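Local coordinates for protein post-proline cleaving enzyme (PDB 4HVT) that probably cleaves peptide bonds on the carboxyl side of proline, acting as a serine-type oligopeptidase of the prolyl oligopeptidase family, at residues A[241-246]-A[258-263]; A[199-204]-A[213-218]; A[266-271]-A[288-293]. All coordinates share one frame; numbering follows the deposited sequence.

In the fold
All three contacts lie in the N-terminal beta-propeller and join or flank successive four-stranded antiparallel sheets. Interaction 1 pairs the first two strands of the sheet spanning 242-285 through a regular backbone ladder, with polar and aromatic groups on one face and aliphatic ones on the other. That aliphatic face meets Leu218 of interaction 2, a buried contact where two strands of the preceding sheet part and waters replace direct bonds. Interaction 3, only partly buried, sets the start of strand 269-275 and the loop before it against the turn leading to the next sheet, using two direct hydrogen bonds and two bridging waters. Ser261 and Asn271 tie interactions 1 and 3, whereas interactions 2 and 3 do not touch.

Interaction 1 of 3, residues A[241-246]-A[258-263]; sequences IYVSAG and IFISAN
The carbonyl oxygen of Asn263 receives two backbone donors, Ile241 N at 2.8 Å and, weakly, Tyr242 N at 3.4 Å. Two residues thus face one, a classic beta bulge where strand 242-247 begins. Asn263 N donates back to Tyr242 O. CG of Tyr242 stands between its backbone N and carbonyl carbon (chi1 65°). The ring lies against Asn263, whose CB sits over one face in a CH-pi contact, 3.6 Å from the centroid and shifted toward CZ and CE2. The Asn263 amide is turned 54° from the ring plane; its ND2 makes a weak hydrogen bond of 3.2 Å to Tyr242 OH, while OD1 accepts from Phe266 N and rests beside Ile241 CG1.

Farther along, Ser244 and Ser261 exchange two backbone bonds, as do Gly246 and Phe259. A water bound to Ser244 OG donates to Phe259 O at 2.9 Å, and Ser261 OG bonds to Asn271 OD1. The other face is aliphatic: Val243 CG2 and Ile260 CG2 lie side by side at 4.1 Å. This antiparallel pair is therefore two-faced: the Ser261 hydroxyl ties it to the third strand, the Ser244 hydroxyl to a water and the Asn263 amide to the turn at Phe266, while the aliphatic side, Ala245 included, packs on Leu218 of the preceding sheet.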
loop_
_atom_site.group_PDB
_atom_site.type_symbol
_atom_site.label_atom_id
_atom_site.label_comp_id
_atom_site.label_asym_id
_atom_site.label_seq_id
_atom_site.Cartn_x
_atom_site.Cartn_y
_atom_site.Cartn_z
ATOM N N ILE A 241 -7.672 -8.079 -15.511
ATOM C CA ILE A 241 -6.944 -6.938 -14.936
ATOM C C ILE A 241 -5.448 -7.095 -15.180
ATOM O O ILE A 241 -4.801 -6.184 -15.739
ATOM C CB ILE A 241 -7.214 -6.781 -13.437
ATOM C CG1 ILE A 241 -8.740 -6.811 -13.162
ATOM C CG2 ILE A 241 -6.622 -5.475 -12.918
ATOM C CD1 ILE A 241 -9.598 -5.930 -14.068
ATOM N N TYR A 242 -4.876 -8.222 -14.702
ATOM C CA TYR A 242 -3.423 -8.401 -14.840
ATOM C C TYR A 242 -3.091 -9.891 -14.754
ATOM O O TYR A 242 -3.961 -10.688 -14.396
ATOM C CB TYR A 242 -2.606 -7.609 -13.816
ATOM C CG TYR A 242 -2.821 -8.072 -12.419
ATOM C CD1 TYR A 242 -2.192 -9.230 -11.940
ATOM C CD2 TYR A 242 -3.688 -7.393 -11.565
ATOM C CE1 TYR A 242 -2.414 -9.714 -10.662
ATOM C CE2 TYR A 242 -3.933 -7.891 -10.265
ATOM C CZ TYR A 242 -3.275 -9.025 -9.825
ATOM O OH TYR A 242 -3.556 -9.581 -8.583
ATOM N N VAL A 243 -1.842 -10.220 -15.119
ATOM C CA VAL A 243 -1.289 -11.547 -14.873
ATOM C C VAL A 243 0.060 -11.429 -14.178
ATOM O O VAL A 243 0.842 -10.525 -14.480
ATOM C CB VAL A 243 -1.167 -12.376 -16.154
ATOM C CG1 VAL A 243 -0.119 -11.855 -17.124
ATOM C CG2 VAL A 243 -0.815 -13.805 -15.804
ATOM N N SER A 244 0.308 -12.308 -13.234
ATOM C CA SER A 244 1.571 -12.276 -12.468
ATOM C C SER A 244 2.134 -13.690 -12.361
ATOM O O SER A 244 1.411 -14.639 -12.511
ATOM C CB SER A 244 1.381 -11.682 -11.076
ATOM O OG SER A 244 0.610 -12.524 -10.226
ATOM N N ALA A 245 3.432 -13.770 -12.088
ATOM C CA ALA A 245 4.131 -15.028 -11.806
ATOM C C ALA A 245 4.906 -14.813 -10.536
ATOM O O ALA A 245 5.334 -13.711 -10.225
ATOM C CB ALA A 245 5.072 -15.408 -12.927
ATOM N N GLY A 246 5.019 -15.862 -9.747
ATOM C CA GLY A 246 5.819 -15.854 -8.537
ATOM C C GLY A 246 6.093 -17.283 -8.134
ATOM O O GLY A 246 5.602 -18.196 -8.744
ATOM N N ILE A 258 6.043 -22.606 -10.236
ATOM C CA ILE A 258 5.668 -21.233 -10.385
ATOM C C ILE A 258 4.157 -21.077 -10.290
ATOM O O ILE A 258 3.399 -21.831 -10.942
ATOM C CB ILE A 258 6.197 -20.680 -11.762
ATOM C CG1 ILE A 258 7.738 -20.813 -11.886
ATOM C CG2 ILE A 258 5.685 -19.262 -12.028
ATOM C CD1 ILE A 258 8.550 -19.953 -10.967
ATOM N N PHE A 259 3.722 -20.099 -9.475
ATOM C CA PHE A 259 2.326 -19.757 -9.325
ATOM C C PHE A 259 2.022 -18.675 -10.327
ATOM O O PHE A 259 2.569 -17.588 -10.257
ATOM C CB PHE A 259 2.109 -19.286 -7.880
ATOM C CG PHE A 259 0.678 -18.842 -7.552
ATOM C CD1 PHE A 259 -0.363 -19.761 -7.486
ATOM C CD2 PHE A 259 0.419 -17.557 -7.237
ATOM C CE1 PHE A 259 -1.645 -19.388 -7.151
ATOM C CE2 PHE A 259 -0.875 -17.179 -6.864
ATOM C CZ PHE A 259 -1.904 -18.072 -6.837
ATOM N N ILE A 260 1.102 -18.976 -11.228
ATOM C CA ILE A 260 0.636 -17.991 -12.238
ATOM C C ILE A 260 -0.730 -17.559 -11.816
ATOM O O ILE A 260 -1.587 -18.406 -11.595
ATOM C CB ILE A 260 0.579 -18.617 -13.606
ATOM C CG1 ILE A 260 2.042 -18.896 -14.070
ATOM C CG2 ILE A 260 -0.131 -17.706 -14.575
ATOM C CD1 ILE A 260 2.081 -19.544 -15.425
ATOM N N SER A 261 -0.922 -16.243 -11.668
ATOM C CA SER A 261 -2.155 -15.703 -11.162
ATOM C C SER A 261 -2.717 -14.652 -12.143
ATOM O O SER A 261 -2.107 -13.628 -12.376
ATOM C CB SER A 261 -1.923 -15.144 -9.761
ATOM O OG SER A 261 -3.110 -14.626 -9.168
ATOM N N ALA A 262 -3.881 -14.984 -12.689
ATOM C CA ALA A 262 -4.615 -14.130 -13.629
ATOM C C ALA A 262 -5.811 -13.531 -12.893
ATOM O O ALA A 262 -6.763 -14.203 -12.580
ATOM C CB ALA A 262 -5.084 -14.913 -14.834
ATOM N N ASN A 263 -5.728 -12.254 -12.658
ATOM C CA ASN A 263 -6.743 -11.552 -11.901
ATOM C C ASN A 263 -7.805 -11.083 -12.936
ATOM O O ASN A 263 -7.492 -10.292 -13.835
ATOM C CB ASN A 263 -6.113 -10.400 -11.150
ATOM C CG ASN A 263 -7.115 -9.725 -10.228
ATOM O OD1 ASN A 263 -8.252 -9.536 -10.633
ATOM N ND2 ASN A 263 -6.733 -9.399 -9.017
HETATM O O HOH W 1 1.847 -14.927 -9.285
#

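Interaction 2 of 3, residues A[199-204]-A[213-218]; sequences IFNLVL and LYPNSL
Val203 and Pro215 cross at about a right angle, CG2 of the valine meeting the proline ring 3.5 Å from CG. The Asn201 side chain crosses the same ring obliquely, ND2 passing 3.9 Å from Pro215 CG; separately, the Asn201 backbone O rests on Pro215 CB. From segment 213-218, Leu218 brings CD2 to Asn201 CB, 3.7 Å away; chi1 (-67°) puts its CG beside the backbone N, and CD2 branches from there.

The Asn201 amide is firmly held. OD1 accepts from Tyr189 N; ND2 donates to Phe187 O and also to a water, 3.0 Å from ND2. That water donates to Pro215 O at 2.7 Å, bridging the two segments. A second water accepts from Ser217 N at 2.9 Å and also bonds to Leu202 O.

Where the backbones come close, they meet through CA-H...O contacts instead of N-H bonds. Asn201 CA approaches Ser217 O to 3.2 Å, and Leu218 CA faces Phe200 O in return. Asn201 N and Ser217 O are buried here with no polar partner in the model. Asn201 is the centre of an inverse gamma turn, closed by a weak bond of 3.1 Å from Leu202 N to Phe200 O, which bends the chain out of line.

The arrangement belongs to the end of an antiparallel strand pair in a propeller sheet: strands 197-200 and 217-222 are neighbours, and here they diverge into the loop joining them, with proline packing and bridging waters in place of the ladder.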
loop_
_atom_site.group_PDB
_atom_site.type_symbol
_atom_site.label_atom_id
_atom_site.label_comp_id
_atom_site.label_asym_id
_atom_site.label_seq_id
_atom_site.Cartn_x
_atom_site.Cartn_y
_atom_site.Cartn_z
ATOM N N ILE A 199 11.272 -15.721 -15.504
ATOM C CA ILE A 199 9.949 -15.527 -16.057
ATOM C C ILE A 199 9.442 -14.149 -15.606
ATOM O O ILE A 199 9.687 -13.693 -14.503
ATOM C CB ILE A 199 9.010 -16.689 -15.627
ATOM C CG1 ILE A 199 7.646 -16.536 -16.261
ATOM C CG2 ILE A 199 8.850 -16.801 -14.114
ATOM C CD1 ILE A 199 6.782 -17.757 -16.027
ATOM N N PHE A 200 8.705 -13.456 -16.454
ATOM C CA PHE A 200 8.207 -12.132 -16.085
ATOM C C PHE A 200 7.045 -11.687 -16.958
ATOM O O PHE A 200 6.873 -12.200 -18.064
ATOM C CB PHE A 200 9.326 -11.086 -16.012
ATOM C CG PHE A 200 10.023 -10.725 -17.286
ATOM C CD1 PHE A 200 10.691 -11.660 -18.098
ATOM C CD2 PHE A 200 10.158 -9.371 -17.632
ATOM C CE1 PHE A 200 11.375 -11.282 -19.270
ATOM C CE2 PHE A 200 10.907 -8.984 -18.741
ATOM C CZ PHE A 200 11.469 -9.921 -19.592
ATOM N N ASN A 201 6.304 -10.694 -16.435
ATOM C CA ASN A 201 5.163 -10.080 -17.105
ATOM C C ASN A 201 5.669 -8.904 -17.942
ATOM O O ASN A 201 5.511 -7.738 -17.578
ATOM C CB ASN A 201 4.046 -9.731 -16.107
ATOM C CG ASN A 201 4.492 -8.854 -14.951
ATOM O OD1 ASN A 201 5.600 -9.009 -14.424
ATOM N ND2 ASN A 201 3.627 -7.921 -14.575
ATOM N N LEU A 202 6.286 -9.275 -19.075
ATOM C CA LEU A 202 6.939 -8.429 -20.053
ATOM C C LEU A 202 5.967 -7.834 -21.081
ATOM O O LEU A 202 5.201 -8.560 -21.724
ATOM C CB LEU A 202 8.011 -9.239 -20.829
ATOM C CG LEU A 202 8.639 -8.583 -22.053
ATOM C CD1 LEU A 202 9.409 -7.341 -21.758
ATOM C CD2 LEU A 202 9.577 -9.568 -22.733
ATOM N N VAL A 203 6.055 -6.526 -21.311
ATOM C CA VAL A 203 5.343 -5.889 -22.429
ATOM C C VAL A 203 6.326 -5.769 -23.567
ATOM O O VAL A 203 7.108 -4.816 -23.646
ATOM C CB VAL A 203 4.782 -4.516 -22.034
ATOM C CG1 VAL A 203 3.992 -3.888 -23.178
ATOM C CG2 VAL A 203 3.875 -4.666 -20.822
ATOM N N LEU A 204 6.380 -6.807 -24.393
ATOM C CA LEU A 204 7.366 -6.815 -25.489
ATOM C C LEU A 204 6.823 -5.971 -26.637
ATOM O O LEU A 204 7.555 -5.158 -27.257
ATOM C CB LEU A 204 7.645 -8.240 -25.944
ATOM C CG LEU A 204 8.668 -8.422 -27.067
ATOM C CD1 LEU A 204 9.975 -7.759 -26.715
ATOM C CD2 LEU A 204 8.859 -9.891 -27.375
ATOM N N LEU A 213 -4.414 -1.609 -18.404
ATOM C CA LEU A 213 -3.105 -1.175 -18.901
ATOM C C LEU A 213 -1.941 -1.923 -18.248
ATOM O O LEU A 213 -0.798 -1.558 -18.474
ATOM C CB LEU A 213 -2.908 0.355 -18.882
ATOM C CG LEU A 213 -4.035 1.190 -19.492
ATOM C CD1 LEU A 213 -3.734 2.685 -19.395
ATOM C CD2 LEU A 213 -4.356 0.781 -20.893
ATOM N N TYR A 214 -2.234 -3.005 -17.545
ATOM C CA TYR A 214 -1.187 -3.881 -16.997
ATOM C C TYR A 214 -0.730 -4.852 -18.080
ATOM O O TYR A 214 -1.491 -5.200 -18.985
ATOM C CB TYR A 214 -1.680 -4.659 -15.782
ATOM C CG TYR A 214 -2.013 -3.796 -14.621
ATOM C CD1 TYR A 214 -1.004 -3.150 -13.935
ATOM C CD2 TYR A 214 -3.332 -3.581 -14.224
ATOM C CE1 TYR A 214 -1.304 -2.300 -12.871
ATOM C CE2 TYR A 214 -3.630 -2.694 -13.175
ATOM C CZ TYR A 214 -2.614 -2.071 -12.514
ATOM O OH TYR A 214 -2.865 -1.244 -11.425
ATOM N N PRO A 215 0.501 -5.344 -17.968
ATOM C CA PRO A 215 0.929 -6.406 -18.915
ATOM C C PRO A 215 -0.023 -7.600 -18.926
ATOM O O PRO A 215 -0.436 -8.076 -17.840
ATOM C CB PRO A 215 2.283 -6.837 -18.369
ATOM C CG PRO A 215 2.786 -5.622 -17.600
ATOM C CD PRO A 215 1.532 -5.049 -16.949
ATOM N N ASN A 216 -0.358 -8.074 -20.130
ATOM C CA ASN A 216 -1.223 -9.216 -20.263
ATOM C C ASN A 216 -0.497 -10.559 -20.508
ATOM O O ASN A 216 -1.157 -11.596 -20.617
ATOM C CB ASN A 216 -2.261 -9.008 -21.373
ATOM C CG ASN A 216 -1.659 -9.115 -22.772
ATOM O OD1 ASN A 216 -0.449 -9.023 -22.977
ATOM N ND2 ASN A 216 -2.506 -9.313 -23.751
ATOM N N SER A 217 0.818 -10.544 -20.569
ATOM C CA SER A 217 1.564 -11.768 -20.967
ATOM C C SER A 217 2.665 -12.127 -20.026
ATOM O O SER A 217 3.177 -11.237 -19.354
ATOM C CB SER A 217 2.144 -11.580 -22.362
ATOM O OG SER A 217 1.122 -11.302 -23.297
ATOM N N LEU A 218 3.053 -13.402 -20.001
ATOM C CA LEU A 218 4.241 -13.863 -19.316
ATOM C C LEU A 218 5.164 -14.445 -20.330
ATOM O O LEU A 218 4.703 -15.175 -21.233
ATOM C CB LEU A 218 3.860 -14.963 -18.311
ATOM C CG LEU A 218 2.997 -14.520 -17.106
ATOM C CD1 LEU A 218 2.603 -15.710 -16.214
ATOM C CD2 LEU A 218 3.720 -13.457 -16.300
HETATM O O HOH W 2 0.724 -7.965 -15.380
HETATM O O HOH W 3 2.446 -8.250 -21.313
#

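Interaction 3 of 3, residues A[266-271]-A[288-293]; sequences FYNYDN and MPSDAT
Asn268 meets Ser290 at a type I beta turn, Pro289 to Ala292, on the link between two successive sheets of the propeller. Asn268 CB lies 4.0 Å from Ser290 O. Its chi1 (-65°) sets CG beside the backbone N, and from there the tip oxygen OD1 reaches Ser290 OG, accepting a hydrogen bond of 2.7 Å with the donor tilted 31° from the amide plane. OD1 also touches Asp291 CB, whose side chain runs alongside with its carboxylate 23° from the amide plane; Asp291 OD2 is bonded to Ser308 OG.

The backbone adds a second direct grip: Tyr269 N donates to Ser290 O at 2.8 Å, and the same oxygen lies in the plane of the Tyr269 ring at its edge. A water donates to both Tyr267 O and Asp291 O. Tyr267 OH bonds to Glu610 OE1 in helix 608-611, in the alpha/beta-hydrolase part of the chain.

Next to that edge, Tyr269 CE1 meets Thr293 CG2 at 3.9 Å, the two side chains crossing obliquely. Another water accepts from Asn271 ND2, donates to Ala292 O at 2.7 Å, and sits above one face of the Tyr269 ring, offset toward its rim.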
loop_
_atom_site.group_PDB
_atom_site.type_symbol
_atom_site.label_atom_id
_atom_site.label_comp_id
_atom_site.label_asym_id
_atom_site.label_seq_id
_atom_site.Cartn_x
_atom_site.Cartn_y
_atom_site.Cartn_z
ATOM N N PHE A 266 -10.486 -8.072 -10.324
ATOM C CA PHE A 266 -9.941 -7.536 -9.092
ATOM C C PHE A 266 -10.025 -8.556 -7.933
ATOM O O PHE A 266 -9.036 -8.719 -7.202
ATOM C CB PHE A 266 -10.520 -6.187 -8.688
ATOM C CG PHE A 266 -9.577 -5.401 -7.830
ATOM C CD1 PHE A 266 -8.597 -4.635 -8.419
ATOM C CD2 PHE A 266 -9.654 -5.496 -6.454
ATOM C CE1 PHE A 266 -7.685 -3.946 -7.612
ATOM C CE2 PHE A 266 -8.735 -4.809 -5.639
ATOM C CZ PHE A 266 -7.799 -4.013 -6.238
ATOM N N TYR A 267 -11.179 -9.220 -7.771
ATOM C CA TYR A 267 -11.431 -10.156 -6.642
ATOM C C TYR A 267 -11.449 -11.612 -7.024
ATOM O O TYR A 267 -11.189 -12.480 -6.174
ATOM C CB TYR A 267 -12.748 -9.800 -5.920
ATOM C CG TYR A 267 -12.655 -8.437 -5.265
ATOM C CD1 TYR A 267 -11.890 -8.224 -4.137
ATOM C CD2 TYR A 267 -13.283 -7.331 -5.861
ATOM C CE1 TYR A 267 -11.756 -6.950 -3.584
ATOM C CE2 TYR A 267 -13.150 -6.056 -5.317
ATOM C CZ TYR A 267 -12.384 -5.878 -4.171
ATOM O OH TYR A 267 -12.246 -4.582 -3.647
ATOM N N ASN A 268 -11.679 -11.931 -8.301
ATOM C CA ASN A 268 -11.688 -13.317 -8.778
ATOM C C ASN A 268 -10.547 -13.611 -9.738
ATOM O O ASN A 268 -10.122 -12.731 -10.462
ATOM C CB ASN A 268 -13.023 -13.635 -9.489
ATOM C CG ASN A 268 -14.202 -13.564 -8.530
ATOM O OD1 ASN A 268 -14.431 -14.478 -7.722
ATOM N ND2 ASN A 268 -14.949 -12.499 -8.623
ATOM N N TYR A 269 -10.049 -14.849 -9.696
ATOM C CA TYR A 269 -8.866 -15.209 -10.357
ATOM C C TYR A 269 -8.998 -16.541 -11.071
ATOM O O TYR A 269 -9.803 -17.395 -10.649
ATOM C CB TYR A 269 -7.755 -15.395 -9.307
ATOM C CG TYR A 269 -7.353 -14.201 -8.518
ATOM C CD1 TYR A 269 -8.147 -13.746 -7.443
ATOM C CD2 TYR A 269 -6.147 -13.570 -8.769
ATOM C CE1 TYR A 269 -7.714 -12.668 -6.676
ATOM C CE2 TYR A 269 -5.734 -12.496 -8.024
ATOM C CZ TYR A 269 -6.517 -12.066 -6.968
ATOM O OH TYR A 269 -6.091 -10.986 -6.215
ATOM N N ASP A 270 -8.159 -16.730 -12.112
ATOM C CA ASP A 270 -7.758 -18.026 -12.627
ATOM C C ASP A 270 -6.305 -18.215 -12.233
ATOM O O ASP A 270 -5.479 -17.435 -12.619
ATOM C CB ASP A 270 -7.783 -18.097 -14.151
ATOM C CG ASP A 270 -9.145 -17.950 -14.727
ATOM O OD1 ASP A 270 -10.139 -18.357 -14.065
ATOM O OD2 ASP A 270 -9.183 -17.499 -15.881
ATOM N N ASN A 271 -6.005 -19.265 -11.483
ATOM C CA ASN A 271 -4.642 -19.497 -11.005
ATOM C C ASN A 271 -4.141 -20.861 -11.515
ATOM O O ASN A 271 -4.939 -21.808 -11.743
ATOM C CB ASN A 271 -4.574 -19.510 -9.477
ATOM C CG ASN A 271 -4.914 -18.200 -8.854
ATOM O OD1 ASN A 271 -4.428 -17.202 -9.269
ATOM N ND2 ASN A 271 -5.720 -18.221 -7.833
ATOM N N MET A 288 -9.502 -24.036 -6.786
ATOM C CA MET A 288 -9.825 -23.404 -5.507
ATOM C C MET A 288 -10.913 -22.373 -5.766
ATOM O O MET A 288 -11.176 -21.995 -6.940
ATOM C CB MET A 288 -8.592 -22.688 -4.876
ATOM C CG MET A 288 -7.450 -23.617 -4.427
ATOM S SD MET A 288 -7.907 -24.638 -3.004
ATOM C CE MET A 288 -7.760 -23.348 -1.751
ATOM N N PRO A 289 -11.613 -21.953 -4.714
ATOM C CA PRO A 289 -12.594 -20.877 -4.932
ATOM C C PRO A 289 -11.975 -19.693 -5.682
ATOM O O PRO A 289 -10.859 -19.294 -5.403
ATOM C CB PRO A 289 -13.044 -20.519 -3.493
ATOM C CG PRO A 289 -12.832 -21.766 -2.705
ATOM C CD PRO A 289 -11.524 -22.323 -3.288
ATOM N N SER A 290 -12.707 -19.104 -6.631
ATOM C CA SER A 290 -12.135 -18.102 -7.493
ATOM C C SER A 290 -11.685 -16.825 -6.790
ATOM O O SER A 290 -10.800 -16.153 -7.292
ATOM C CB SER A 290 -13.120 -17.734 -8.607
ATOM O OG SER A 290 -14.306 -17.159 -8.097
ATOM N N ASP A 291 -12.229 -16.546 -5.593
ATOM C CA ASP A 291 -11.840 -15.366 -4.811
ATOM C C ASP A 291 -10.998 -15.728 -3.603
ATOM O O ASP A 291 -10.721 -14.864 -2.776
ATOM C CB ASP A 291 -13.030 -14.485 -4.418
ATOM C CG ASP A 291 -14.152 -15.250 -3.704
ATOM O OD1 ASP A 291 -14.116 -16.492 -3.523
ATOM O OD2 ASP A 291 -15.097 -14.544 -3.261
ATOM N N ALA A 292 -10.562 -16.991 -3.498
ATOM C CA ALA A 292 -9.550 -17.359 -2.490
ATOM C C ALA A 292 -8.171 -16.891 -2.961
ATOM O O ALA A 292 -7.927 -16.835 -4.170
ATOM C CB ALA A 292 -9.591 -18.847 -2.243
ATOM N N THR A 293 -7.292 -16.507 -2.020
ATOM C CA THR A 293 -5.971 -15.980 -2.331
ATOM C C THR A 293 -4.855 -16.716 -1.610
ATOM O O THR A 293 -4.995 -17.120 -0.461
ATOM C CB THR A 293 -5.880 -14.473 -2.003
ATOM O OG1 THR A 293 -6.330 -14.247 -0.679
ATOM C CG2 THR A 293 -6.738 -13.687 -3.010
HETATM O O HOH W 4 -10.292 -12.112 -3.574
HETATM O O HOH W 5 -6.275 -15.890 -6.021
#